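Local atomic coordinates of sugar isomerase (Sinorhizobium meliloti, PDB entry 3QC0), a protein that binds zinc in a TIM barrel related to xylose isomerase and is probably a sugar isomerase, its precise substrate being unassigned. Residues L11-E16 with Q245-F250. Residues are numbered along the deposited sequence; the frame is centred on the assembly and turned at random.
Sequences LATIRE and QEVEIF
A12 meets F250 where the first and last strands of the TIM barrel run out into their loops, and this seam is a worked example of how a side-chain hydroxyl can join two chain segments at the ends of barrel strands. The CB of A12 sits at the edge of the F250 ring, near its plane, 3.4 Å from CE1. The carbonyl oxygen of A12 accepts the indole N-H of W256, while R219 makes a cation-pi contact with F250.

T13 carries the polar part. Its OG1 lies anti to the carbonyl carbon, beside its own backbone N (chi1 -62°), and is within reach of two backbone groups of 245-250, which lie about 90° apart as seen from it. The amide of I249 donates to OG1, with I249 N 3.0 Å from T13 OG1 and an N-H...O angle of 157°. The same hydroxyl lies 2.9 Å from V247 O and also has N10 O as a neighbour. T13 CG2, anti to its backbone N, approaches I249 CB to 4.2 Å, and the T13 CA-H points at I249 O over 3.3 Å (C to O). V263 of the C-terminal helix 260-274 touches T13 as well.

Between the two residues approached by OG1 lies E248, whose CB points away from 11-16 and whose OE1 ligates the zinc ion with E142, D177 and H204. A buried hydroxyl that accepts the I249 N-H, with V247 O close by, thus links the backbone flanking a metal ligand to the first strand's loop, consistent with second-shell positioning of E248.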
loop_
_atom_site.group_PDB
_atom_site.type_symbol
_atom_site.label_atom_id
_atom_site.label_comp_id
_atom_site.label_asym_id
_atom_site.label_seq_id
_atom_site.Cartn_x
_atom_site.Cartn_y
_atom_site.Cartn_z
ATOM N N LEU A 11 -23.313 -3.455 -3.505
ATOM C CA LEU A 11 -23.772 -4.632 -4.220
ATOM C C LEU A 11 -22.658 -5.422 -4.869
ATOM O O LEU A 11 -22.859 -6.522 -5.330
ATOM C CB LEU A 11 -24.820 -4.223 -5.255
ATOM C CG LEU A 11 -26.058 -3.535 -4.668
ATOM C CD1 LEU A 11 -27.185 -3.386 -5.747
ATOM C CD2 LEU A 11 -26.605 -4.217 -3.418
ATOM N N ALA A 12 -21.420 -4.912 -4.829
ATOM C CA ALA A 12 -20.298 -5.762 -5.219
ATOM C C ALA A 12 -20.224 -7.001 -4.336
ATOM O O ALA A 12 -19.756 -8.050 -4.761
ATOM C CB ALA A 12 -18.977 -4.999 -5.128
ATOM N N THR A 13 -20.679 -6.873 -3.106
ATOM C CA THR A 13 -20.609 -7.960 -2.127
ATOM C C THR A 13 -21.309 -9.234 -2.594
ATOM O O THR A 13 -20.862 -10.343 -2.271
ATOM C CB THR A 13 -21.162 -7.478 -0.780
ATOM O OG1 THR A 13 -20.325 -6.409 -0.333
ATOM C CG2 THR A 13 -21.157 -8.565 0.317
ATOM N N ILE A 14 -22.363 -9.060 -3.394
ATOM C CA ILE A 14 -23.112 -10.223 -3.935
ATOM C C ILE A 14 -23.239 -10.101 -5.452
ATOM O O ILE A 14 -24.275 -10.473 -6.070
ATOM C CB ILE A 14 -24.506 -10.408 -3.212
ATOM C CG1 ILE A 14 -25.299 -9.107 -3.177
ATOM C CG2 ILE A 14 -24.303 -10.989 -1.780
ATOM C CD1 ILE A 14 -26.780 -9.283 -2.682
ATOM N N ARG A 15 -22.182 -9.608 -6.087
ATOM C CA ARG A 15 -22.230 -9.279 -7.499
ATOM C C ARG A 15 -22.278 -10.502 -8.407
ATOM O O ARG A 15 -22.778 -10.392 -9.520
ATOM C CB ARG A 15 -21.036 -8.394 -7.913
ATOM C CG ARG A 15 -19.692 -9.070 -7.719
ATOM C CD ARG A 15 -19.028 -9.494 -8.984
ATOM N NE ARG A 15 -18.765 -8.372 -9.866
ATOM C CZ ARG A 15 -18.285 -8.504 -11.104
ATOM N NH1 ARG A 15 -17.998 -9.712 -11.596
ATOM N NH2 ARG A 15 -18.084 -7.424 -11.862
ATOM N N GLU A 16 -21.754 -11.639 -7.955
ATOM C CA GLU A 16 -21.743 -12.837 -8.803
ATOM C C GLU A 16 -23.119 -13.505 -8.761
ATOM O O GLU A 16 -23.537 -14.136 -9.745
ATOM C CB GLU A 16 -20.651 -13.831 -8.388
ATOM C CG GLU A 16 -19.218 -13.370 -8.730
ATOM C CD GLU A 16 -18.956 -13.278 -10.235
ATOM O OE1 GLU A 16 -19.449 -14.136 -11.007
ATOM O OE2 GLU A 16 -18.238 -12.370 -10.663
ATOM N N GLN A 245 -22.755 2.155 7.642
ATOM C CA GLN A 245 -21.524 1.488 7.271
ATOM C C GLN A 245 -21.861 0.610 6.089
ATOM O O GLN A 245 -22.803 -0.190 6.170
ATOM C CB GLN A 245 -20.995 0.656 8.440
ATOM C CG GLN A 245 -20.650 1.499 9.645
ATOM C CD GLN A 245 -20.201 0.657 10.832
ATOM O OE1 GLN A 245 -19.269 -0.127 10.717
ATOM N NE2 GLN A 245 -20.859 0.814 11.963
ATOM N N GLU A 246 -21.098 0.767 5.005
ATOM C CA GLU A 246 -21.369 0.127 3.735
ATOM C C GLU A 246 -20.442 -1.069 3.519
ATOM O O GLU A 246 -19.206 -0.888 3.411
ATOM C CB GLU A 246 -21.185 1.178 2.632
ATOM C CG GLU A 246 -21.395 0.657 1.220
ATOM C CD GLU A 246 -21.028 1.683 0.194
ATOM O OE1 GLU A 246 -21.533 2.827 0.291
ATOM O OE2 GLU A 246 -20.235 1.359 -0.707
ATOM N N VAL A 247 -20.997 -2.270 3.517
ATOM C CA VAL A 247 -20.240 -3.492 3.324
ATOM C C VAL A 247 -19.849 -3.700 1.880
ATOM O O VAL A 247 -20.671 -3.879 0.999
ATOM C CB VAL A 247 -20.980 -4.721 3.796
ATOM C CG1 VAL A 247 -20.151 -5.987 3.516
ATOM C CG2 VAL A 247 -21.376 -4.533 5.284
ATOM N N GLU A 248 -18.547 -3.665 1.642
ATOM C CA GLU A 248 -18.013 -3.785 0.299
ATOM C C GLU A 248 -16.929 -4.848 0.309
ATOM O O GLU A 248 -15.799 -4.632 0.740
ATOM C CB GLU A 248 -17.464 -2.440 -0.200
ATOM C CG GLU A 248 -16.963 -2.496 -1.625
ATOM C CD GLU A 248 -16.401 -1.196 -2.088
ATOM O OE1 GLU A 248 -15.881 -0.466 -1.257
ATOM O OE2 GLU A 248 -16.536 -0.888 -3.288
ATOM N N ILE A 249 -17.310 -6.042 -0.121
ATOM C CA ILE A 249 -16.451 -7.216 -0.144
ATOM C C ILE A 249 -16.315 -7.748 -1.571
ATOM O O ILE A 249 -17.307 -8.050 -2.226
ATOM C CB ILE A 249 -17.000 -8.348 0.768
ATOM C CG1 ILE A 249 -17.060 -7.862 2.216
ATOM C CG2 ILE A 249 -16.116 -9.617 0.643
ATOM C CD1 ILE A 249 -17.846 -8.742 3.213
ATOM N N PHE A 250 -15.086 -7.867 -2.046
ATOM C CA PHE A 250 -14.735 -8.559 -3.276
ATOM C C PHE A 250 -14.055 -9.867 -2.863
ATOM O O PHE A 250 -12.954 -9.825 -2.311
ATOM C CB PHE A 250 -13.760 -7.754 -4.171
ATOM C CG PHE A 250 -14.111 -6.289 -4.376
ATOM C CD1 PHE A 250 -15.399 -5.812 -4.331
ATOM C CD2 PHE A 250 -13.107 -5.392 -4.704
ATOM C CE1 PHE A 250 -15.672 -4.449 -4.525
ATOM C CE2 PHE A 250 -13.383 -4.043 -4.905
ATOM C CZ PHE A 250 -14.675 -3.569 -4.793
#